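Local coordinates for EscD/YscD/HrpQ family type III secretion system inner membrane ring protein (Pseudomonas aeruginosa, PDB 6UID), which probably forms part of the inner-membrane ring of the type III secretion injectisome, with a cytoplasmic domain that meets the sorting platform, at residues A[6-14]-A[35-43]; A[63-72]-A[83-92]. All blocks are in the same frame, centred on the assembly; numbering follows the deposited sequence.

Both contacts belong to one small all-beta domain of the FHA type, in which two sheets pack against each other, and they come one after the other in the sequence, without interleaving. Contact 1 ties strand 5-9 and the turn after it to the edge strand 37-38 of the other sheet; contact 2 pairs neighbouring strands 69-71 and 88-90 within the sheet that also holds 5-9. Their centres lie about 12 Å apart. They meet at Pro92, whose O is 3.3 Å from Ser11 CB and whose CB is 3.6 Å from Asp41 OD2. No ligand is bound at either contact.

Contact 1: A[6-14]-A[35-43]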
loop_
_atom_site.group_PDB
_atom_site.type_symbol
_atom_site.label_atom_id
_atom_site.label_comp_id
_atom_site.label_asym_id
_atom_site.label_seq_id
_atom_site.Cartn_x
_atom_site.Cartn_y
_atom_site.Cartn_z
ATOM N N LYS A 6 2.838 9.003 8.013
ATOM C CA LYS A 6 1.911 9.505 7.016
ATOM C C LYS A 6 1.967 8.627 5.774
ATOM O O LYS A 6 3.007 8.040 5.451
ATOM C CB LYS A 6 2.188 10.972 6.668
ATOM C CG LYS A 6 3.611 11.267 6.256
ATOM C CD LYS A 6 3.783 12.760 5.942
ATOM C CE LYS A 6 5.162 12.998 5.387
ATOM N NZ LYS A 6 5.443 14.458 5.162
ATOM N N ILE A 7 0.842 8.530 5.077
ATOM C CA ILE A 7 0.686 7.710 3.888
ATOM C C ILE A 7 0.333 8.598 2.710
ATOM O O ILE A 7 -0.403 9.583 2.866
ATOM C CB ILE A 7 -0.380 6.626 4.128
ATOM C CG1 ILE A 7 -0.564 5.744 2.907
ATOM C CG2 ILE A 7 -1.714 7.237 4.518
ATOM C CD1 ILE A 7 -1.171 4.378 3.275
ATOM N N ARG A 8 0.868 8.275 1.535
ATOM C CA ARG A 8 0.532 8.937 0.283
ATOM C C ARG A 8 0.062 7.898 -0.719
ATOM O O ARG A 8 0.667 6.823 -0.839
ATOM C CB ARG A 8 1.715 9.719 -0.302
ATOM C CG ARG A 8 1.349 10.406 -1.614
ATOM C CD ARG A 8 2.275 11.537 -1.961
ATOM N NE ARG A 8 2.055 11.935 -3.345
ATOM C CZ ARG A 8 2.668 12.943 -3.946
ATOM N NH1 ARG A 8 3.546 13.685 -3.283
ATOM N NH2 ARG A 8 2.394 13.205 -5.214
ATOM N N PHE A 9 -1.005 8.220 -1.446
ATOM C CA PHE A 9 -1.550 7.352 -2.478
ATOM C C PHE A 9 -1.147 7.813 -3.868
ATOM O O PHE A 9 -1.088 9.012 -4.148
ATOM C CB PHE A 9 -3.072 7.274 -2.350
ATOM C CG PHE A 9 -3.505 6.667 -1.068
ATOM C CD1 PHE A 9 -3.248 5.342 -0.797
ATOM C CD2 PHE A 9 -4.124 7.420 -0.104
ATOM C CE1 PHE A 9 -3.618 4.774 0.409
ATOM C CE2 PHE A 9 -4.506 6.861 1.105
ATOM C CZ PHE A 9 -4.257 5.527 1.348
ATOM N N TYR A 10 -0.841 6.840 -4.732
ATOM C CA TYR A 10 -0.370 7.065 -6.096
ATOM C C TYR A 10 -1.218 6.280 -7.097
ATOM O O TYR A 10 -0.691 5.733 -8.091
ATOM C CB TYR A 10 1.085 6.636 -6.247
ATOM C CG TYR A 10 2.085 7.380 -5.416
ATOM C CD1 TYR A 10 2.333 7.024 -4.112
ATOM C CD2 TYR A 10 2.836 8.405 -5.953
ATOM C CE1 TYR A 10 3.288 7.690 -3.366
ATOM C CE2 TYR A 10 3.785 9.080 -5.217
ATOM C CZ TYR A 10 4.022 8.712 -3.937
ATOM O OH TYR A 10 4.974 9.387 -3.189
ATOM N N SER A 11 -2.504 6.141 -6.823
ATOM C CA SER A 11 -3.376 5.390 -7.703
ATOM C C SER A 11 -4.824 5.811 -7.528
ATOM O O SER A 11 -5.245 6.293 -6.470
ATOM C CB SER A 11 -3.251 3.888 -7.425
ATOM O OG SER A 11 -3.514 3.588 -6.082
ATOM N N GLY A 12 -5.598 5.583 -8.590
ATOM C CA GLY A 12 -7.036 5.720 -8.531
ATOM C C GLY A 12 -7.475 7.156 -8.304
ATOM O O GLY A 12 -6.753 8.114 -8.593
ATOM N N LEU A 13 -8.663 7.301 -7.730
ATOM C CA LEU A 13 -9.193 8.617 -7.383
ATOM C C LEU A 13 -8.567 9.183 -6.120
ATOM O O LEU A 13 -8.843 10.336 -5.758
ATOM C CB LEU A 13 -10.724 8.583 -7.274
ATOM C CG LEU A 13 -11.425 8.229 -8.586
ATOM C CD1 LEU A 13 -12.913 8.108 -8.351
ATOM C CD2 LEU A 13 -11.149 9.268 -9.653
ATOM N N ASN A 14 -7.709 8.422 -5.464
ATOM C CA ASN A 14 -6.946 8.892 -4.323
ATOM C C ASN A 14 -5.570 9.423 -4.705
ATOM O O ASN A 14 -4.801 9.783 -3.819
ATOM C CB ASN A 14 -6.775 7.768 -3.289
ATOM C CG ASN A 14 -8.108 7.218 -2.791
ATOM O OD1 ASN A 14 -8.756 6.432 -3.485
ATOM N ND2 ASN A 14 -8.509 7.614 -1.593
ATOM N N ALA A 35 -13.769 0.588 6.328
ATOM C CA ALA A 35 -12.477 1.148 5.962
ATOM C C ALA A 35 -12.209 2.465 6.673
ATOM O O ALA A 35 -13.052 3.377 6.666
ATOM C CB ALA A 35 -12.401 1.361 4.450
ATOM N N ASP A 36 -11.030 2.552 7.280
ATOM C CA ASP A 36 -10.541 3.795 7.867
ATOM C C ASP A 36 -10.101 4.783 6.800
ATOM O O ASP A 36 -10.284 6.001 6.956
ATOM C CB ASP A 36 -9.387 3.466 8.804
ATOM C CG ASP A 36 -9.808 2.488 9.886
ATOM O OD1 ASP A 36 -10.710 2.846 10.658
ATOM O OD2 ASP A 36 -9.338 1.336 9.929
ATOM N N LEU A 37 -9.496 4.285 5.720
ATOM C CA LEU A 37 -9.095 5.074 4.565
ATOM C C LEU A 37 -9.901 4.527 3.390
ATOM O O LEU A 37 -9.731 3.367 3.007
ATOM C CB LEU A 37 -7.595 4.928 4.320
ATOM C CG LEU A 37 -6.682 5.308 5.490
ATOM C CD1 LEU A 37 -5.190 5.079 5.168
ATOM C CD2 LEU A 37 -6.934 6.745 5.899
ATOM N N VAL A 38 -10.802 5.345 2.841
ATOM C CA VAL A 38 -11.675 4.920 1.746
ATOM C C VAL A 38 -10.965 5.124 0.409
ATOM O O VAL A 38 -10.545 6.237 0.074
ATOM C CB VAL A 38 -13.021 5.666 1.790
ATOM C CG1 VAL A 38 -13.870 5.277 0.611
ATOM C CG2 VAL A 38 -13.739 5.349 3.083
ATOM N N LEU A 39 -10.843 4.041 -0.351
ATOM C CA LEU A 39 -10.135 4.015 -1.616
ATOM C C LEU A 39 -11.148 3.818 -2.720
ATOM O O LEU A 39 -11.977 2.903 -2.638
ATOM C CB LEU A 39 -9.171 2.829 -1.671
ATOM C CG LEU A 39 -8.052 2.812 -0.647
ATOM C CD1 LEU A 39 -7.270 1.496 -0.773
ATOM C CD2 LEU A 39 -7.144 4.003 -0.835
ATOM N N LEU A 40 -11.080 4.672 -3.742
ATOM C CA LEU A 40 -12.013 4.675 -4.864
ATOM C C LEU A 40 -11.213 4.352 -6.118
ATOM O O LEU A 40 -10.469 5.199 -6.626
ATOM C CB LEU A 40 -12.710 6.027 -4.970
ATOM C CG LEU A 40 -13.505 6.438 -3.726
ATOM C CD1 LEU A 40 -14.194 7.759 -3.967
ATOM C CD2 LEU A 40 -14.480 5.353 -3.327
ATOM N N ASP A 41 -11.331 3.118 -6.593
ATOM C CA ASP A 41 -10.627 2.673 -7.790
ATOM C C ASP A 41 -11.239 1.347 -8.213
ATOM O O ASP A 41 -11.816 0.617 -7.401
ATOM C CB ASP A 41 -9.122 2.528 -7.507
ATOM C CG ASP A 41 -8.249 2.479 -8.767
ATOM O OD1 ASP A 41 -8.769 2.663 -9.898
ATOM O OD2 ASP A 41 -7.023 2.258 -8.622
ATOM N N GLU A 42 -11.102 1.032 -9.496
ATOM C CA GLU A 42 -11.593 -0.242 -9.983
ATOM C C GLU A 42 -10.794 -1.367 -9.352
ATOM O O GLU A 42 -9.564 -1.316 -9.315
ATOM C CB GLU A 42 -11.428 -0.295 -11.502
ATOM C CG GLU A 42 -12.045 -1.525 -12.152
ATOM C CD GLU A 42 -13.559 -1.546 -12.035
ATOM O OE1 GLU A 42 -14.170 -0.456 -11.991
ATOM O OE2 GLU A 42 -14.138 -2.652 -11.983
ATOM N N GLY A 43 -11.491 -2.383 -8.846
ATOM C CA GLY A 43 -10.822 -3.545 -8.287
ATOM C C GLY A 43 -10.470 -3.451 -6.821
ATOM O O GLY A 43 -9.810 -4.352 -6.306
HETATM O O HOH W 1 -5.987 2.514 -6.018
#
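Leu39 and Phe9 form the middle of this contact, the CD2 methyl of Leu39 resting over one face of the Phe9 ring, 4.0 Å from its centroid and displaced toward the rim, a CH-pi contact. Leu37 approaches the same ring differently: its CD1 lies at the edge, in the ring plane, 4.0 Å from CZ. That methyl also meets Ile7 CG2 tip to tip, so one leucine branch fills the hollow between a phenylalanine edge and an isoleucine methyl. Leu28 of strand 24-29 and Val19 of strand 18-21 continue this apolar layer between the two sheets.

Beyond the ring the fit turns polar. Asn14 lays its amide across Leu39, with CG 3.9 Å from CD2, and grips the neighbouring backbone on both sides of that residue. OD1 takes the N-H of Leu40 at 2.9 Å, in the carbonyl plane and nearly straight at 169°; ND2 donates a hydrogen bond to Val38 O at 3.0 Å. With CG placed beside its own backbone N (chi1 -58°), the amide is directed at the passing chain. Next along, Leu13 N donates to Leu40 O, and the CB atoms of these two leucines touch. Gly12 nestles its CA against the Asp41 carboxylate, 3.5 Å from OD2. A water joins that OD2 to Ser11 OG, which is also bonded to Arg94 N.

The Asn14 amide thus takes the two backbone groups that flank Leu39, as a peptide group of an adjacent strand might; these opposed bonds fix its rotation and which end is oxygen, beside the apolar Leu39-Phe9 contact.

Contact 2: A[63-72]-A[83-92]; sequences WAEGCEPRQD and QALAGQTCGP
One side-chain oxygen, Gln71 OE1, collects two nearly straight hydrogen bonds from the opposite segment: Gln83 N at 2.8 Å and Gln88 NE2 at 3.0 Å. The second arrives on a lone pair in the carbonyl plane, and the oxygen also lies in the amide plane of Gln88; the first comes in tilted from the plane of the Gln71 carbonyl. Gln71 reaches this far because its chain is extended, with CG opposite the backbone N (chi1 176°), whereas Gln88 bends at chi2 to bring its amide alongside. The two glutamines run side by side, their amide planes 62° apart. A water bridges Gln88 OE1 to Arg70 O.

The strands that carry them, 69-71 and 88-90, run antiparallel as neighbours in a sheet of this FHA-related domain, which continues to 93-98 through backbone bonding of Gln88 with Trp95. Arg70 and Thr89 are a hydrogen-bonded pair, joined by two backbone bonds; Gln71 faces Gln88 as a non-hydrogen-bonded one. Just past Gln71, Asp72 N donates to Gly87 O, while Gly87 N returns a bond to Asp72 OD1 from above the carboxylate plane. Ala86 CB sits against OD2 at 3.5 Å.

At the Trp63 and Cys67 end sulfur contacts take over. Cys90 SG is 3.9 Å from both Trp63 CB and Cys67 CB and lies oblique to the indole, one face of which is filled by Pro69 CD. Cys67 SG rests on Gly91 CA. A water links Glu68 O, Thr89 OG1 and Gly91 N.

With paired glutamine amides at one end and cysteine sulfurs at the other, the side-chain bonds of Gln71 and Asp72 probably reinforce the register given by the Arg70-Thr89 pair.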
loop_
_atom_site.group_PDB
_atom_site.type_symbol
_atom_site.label_atom_id
_atom_site.label_comp_id
_atom_site.label_asym_id
_atom_site.label_seq_id
_atom_site.Cartn_x
_atom_site.Cartn_y
_atom_site.Cartn_z
ATOM N N TRP A 63 -5.029 -8.786 3.431
ATOM C CA TRP A 63 -5.330 -8.164 2.151
ATOM C C TRP A 63 -6.378 -8.968 1.388
ATOM O O TRP A 63 -6.652 -10.129 1.696
ATOM C CB TRP A 63 -4.077 -8.006 1.303
ATOM C CG TRP A 63 -3.379 -9.298 1.025
ATOM C CD1 TRP A 63 -3.591 -10.129 -0.033
ATOM C CD2 TRP A 63 -2.373 -9.915 1.828
ATOM N NE1 TRP A 63 -2.768 -11.231 0.052
ATOM C CE2 TRP A 63 -2.004 -11.116 1.188
ATOM C CE3 TRP A 63 -1.738 -9.556 3.015
ATOM C CZ2 TRP A 63 -1.011 -11.962 1.701
ATOM C CZ3 TRP A 63 -0.760 -10.397 3.512
ATOM C CH2 TRP A 63 -0.417 -11.577 2.860
ATOM N N ALA A 64 -6.921 -8.322 0.358
ATOM C CA ALA A 64 -8.020 -8.876 -0.421
ATOM C C ALA A 64 -7.621 -10.113 -1.209
ATOM O O ALA A 64 -6.534 -10.186 -1.779
ATOM C CB ALA A 64 -8.509 -7.830 -1.418
ATOM N N GLU A 65 -8.558 -11.060 -1.286
ATOM C CA GLU A 65 -8.395 -12.220 -2.147
ATOM C C GLU A 65 -8.177 -11.766 -3.583
ATOM O O GLU A 65 -8.813 -10.830 -4.068
ATOM C CB GLU A 65 -9.646 -13.103 -2.055
ATOM C CG GLU A 65 -9.479 -14.495 -2.646
ATOM N N GLY A 66 -7.235 -12.411 -4.253
ATOM C CA GLY A 66 -6.931 -12.092 -5.623
ATOM C C GLY A 66 -5.826 -11.084 -5.804
ATOM O O GLY A 66 -5.382 -10.865 -6.937
ATOM N N CYS A 67 -5.371 -10.460 -4.728
ATOM C CA CYS A 67 -4.237 -9.562 -4.793
ATOM C C CYS A 67 -3.078 -10.133 -3.989
ATOM O O CYS A 67 -3.241 -11.039 -3.163
ATOM C CB CYS A 67 -4.593 -8.183 -4.238
ATOM S SG CYS A 67 -5.824 -7.298 -5.248
ATOM N N GLU A 68 -1.889 -9.610 -4.271
ATOM C CA GLU A 68 -0.689 -9.962 -3.529
ATOM C C GLU A 68 0.022 -8.659 -3.168
ATOM O O GLU A 68 0.394 -7.893 -4.077
ATOM C CB GLU A 68 0.220 -10.839 -4.387
ATOM C CG GLU A 68 1.513 -11.266 -3.725
ATOM C CD GLU A 68 1.347 -12.532 -2.911
ATOM O OE1 GLU A 68 0.603 -12.507 -1.912
ATOM O OE2 GLU A 68 1.954 -13.559 -3.284
ATOM N N PRO A 69 0.255 -8.379 -1.893
ATOM C CA PRO A 69 0.986 -7.161 -1.536
ATOM C C PRO A 69 2.453 -7.315 -1.906
ATOM O O PRO A 69 3.062 -8.372 -1.692
ATOM C CB PRO A 69 0.803 -7.073 -0.019
ATOM C CG PRO A 69 0.673 -8.514 0.404
ATOM C CD PRO A 69 -0.112 -9.180 -0.712
ATOM N N ARG A 70 3.000 -6.262 -2.498
ATOM C CA ARG A 70 4.395 -6.256 -2.927
ATOM C C ARG A 70 5.054 -4.972 -2.451
ATOM O O ARG A 70 4.404 -3.932 -2.309
ATOM C CB ARG A 70 4.507 -6.392 -4.426
ATOM C CG ARG A 70 3.967 -7.729 -4.913
ATOM C CD ARG A 70 3.988 -7.860 -6.423
ATOM N NE ARG A 70 3.405 -9.137 -6.825
ATOM C CZ ARG A 70 4.074 -10.271 -6.940
ATOM N NH1 ARG A 70 5.387 -10.318 -6.718
ATOM N NH2 ARG A 70 3.415 -11.374 -7.284
ATOM N N GLN A 71 6.351 -5.071 -2.180
ATOM C CA GLN A 71 7.170 -3.935 -1.790
ATOM C C GLN A 71 8.325 -3.904 -2.778
ATOM O O GLN A 71 9.118 -4.850 -2.850
ATOM C CB GLN A 71 7.651 -4.094 -0.354
ATOM C CG GLN A 71 8.590 -2.994 0.069
ATOM C CD GLN A 71 8.976 -3.112 1.513
ATOM O OE1 GLN A 71 8.387 -2.484 2.374
ATOM N NE2 GLN A 71 9.964 -3.953 1.787
ATOM N N ASP A 72 8.371 -2.866 -3.607
ATOM C CA ASP A 72 9.327 -2.804 -4.717
ATOM C C ASP A 72 9.305 -4.094 -5.544
ATOM O O ASP A 72 10.341 -4.623 -5.971
ATOM C CB ASP A 72 10.731 -2.459 -4.206
ATOM C CG ASP A 72 10.813 -1.063 -3.616
ATOM O OD1 ASP A 72 10.067 -0.160 -4.080
ATOM O OD2 ASP A 72 11.615 -0.875 -2.674
ATOM N N GLN A 83 8.844 -1.010 4.700
ATOM C CA GLN A 83 9.896 -0.002 4.713
ATOM C C GLN A 83 9.393 1.355 4.232
ATOM O O GLN A 83 8.783 1.471 3.164
ATOM C CB GLN A 83 11.102 -0.449 3.887
ATOM C CG GLN A 83 11.999 -1.447 4.665
ATOM C CD GLN A 83 12.378 -0.968 6.077
ATOM O OE1 GLN A 83 12.184 -1.687 7.062
ATOM N NE2 GLN A 83 12.917 0.245 6.174
ATOM N N ALA A 84 9.695 2.391 5.009
ATOM C CA ALA A 84 9.315 3.737 4.619
ATOM C C ALA A 84 9.936 4.102 3.274
ATOM O O ALA A 84 11.106 3.811 2.992
ATOM C CB ALA A 84 9.763 4.732 5.692
ATOM N N LEU A 85 9.107 4.725 2.440
ATOM C CA LEU A 85 9.446 5.263 1.128
ATOM C C LEU A 85 9.706 4.189 0.087
ATOM O O LEU A 85 9.999 4.525 -1.057
ATOM C CB LEU A 85 10.566 6.308 1.162
ATOM C CG LEU A 85 10.181 7.567 1.932
ATOM C CD1 LEU A 85 11.313 8.562 1.836
ATOM C CD2 LEU A 85 8.915 8.222 1.426
ATOM N N ALA A 86 9.568 2.914 0.425
ATOM C CA ALA A 86 9.556 1.890 -0.604
ATOM C C ALA A 86 8.201 1.889 -1.310
ATOM O O ALA A 86 7.184 2.312 -0.749
ATOM C CB ALA A 86 9.833 0.526 0.017
ATOM N N GLY A 87 8.178 1.447 -2.565
ATOM C CA GLY A 87 6.920 1.402 -3.304
ATOM C C GLY A 87 6.052 0.220 -2.935
ATOM O O GLY A 87 6.429 -0.934 -3.174
ATOM N N GLN A 88 4.896 0.472 -2.333
ATOM C CA GLN A 88 3.983 -0.573 -1.898
ATOM C C GLN A 88 2.859 -0.703 -2.923
ATOM O O GLN A 88 2.284 0.301 -3.364
ATOM C CB GLN A 88 3.379 -0.217 -0.527
ATOM C CG GLN A 88 4.360 0.229 0.522
ATOM C CD GLN A 88 5.359 -0.840 0.964
ATOM O OE1 GLN A 88 5.148 -2.041 0.760
ATOM N NE2 GLN A 88 6.423 -0.412 1.612
ATOM N N THR A 89 2.508 -1.933 -3.276
ATOM C CA THR A 89 1.370 -2.178 -4.154
ATOM C C THR A 89 0.529 -3.310 -3.596
ATOM O O THR A 89 1.019 -4.168 -2.865
ATOM C CB THR A 89 1.752 -2.504 -5.604
ATOM O OG1 THR A 89 2.542 -3.707 -5.626
ATOM C CG2 THR A 89 2.533 -1.384 -6.212
ATOM N N CYS A 90 -0.765 -3.280 -3.935
ATOM C CA CYS A 90 -1.679 -4.371 -3.611
ATOM C C CYS A 90 -2.736 -4.316 -4.719
ATOM O O CYS A 90 -3.681 -3.527 -4.645
ATOM C CB CYS A 90 -2.267 -4.198 -2.226
ATOM S SG CYS A 90 -3.085 -5.682 -1.626
ATOM N N GLY A 91 -2.462 -5.014 -5.818
ATOM C CA GLY A 91 -3.305 -4.885 -6.989
ATOM C C GLY A 91 -3.329 -3.451 -7.489
ATOM O O GLY A 91 -2.277 -2.834 -7.693
ATOM N N PRO A 92 -4.522 -2.877 -7.665
ATOM C CA PRO A 92 -4.588 -1.503 -8.176
ATOM C C PRO A 92 -3.983 -0.472 -7.246
ATOM O O PRO A 92 -3.618 0.616 -7.704
ATOM C CB PRO A 92 -6.091 -1.253 -8.369
ATOM C CG PRO A 92 -6.768 -2.291 -7.571
ATOM C CD PRO A 92 -5.853 -3.462 -7.437
HETATM O O HOH W 2 0.713 -5.823 -5.851
HETATM O O HOH W 3 -1.819 -7.855 -6.632
HETATM O O HOH W 4 3.202 -3.938 0.401
#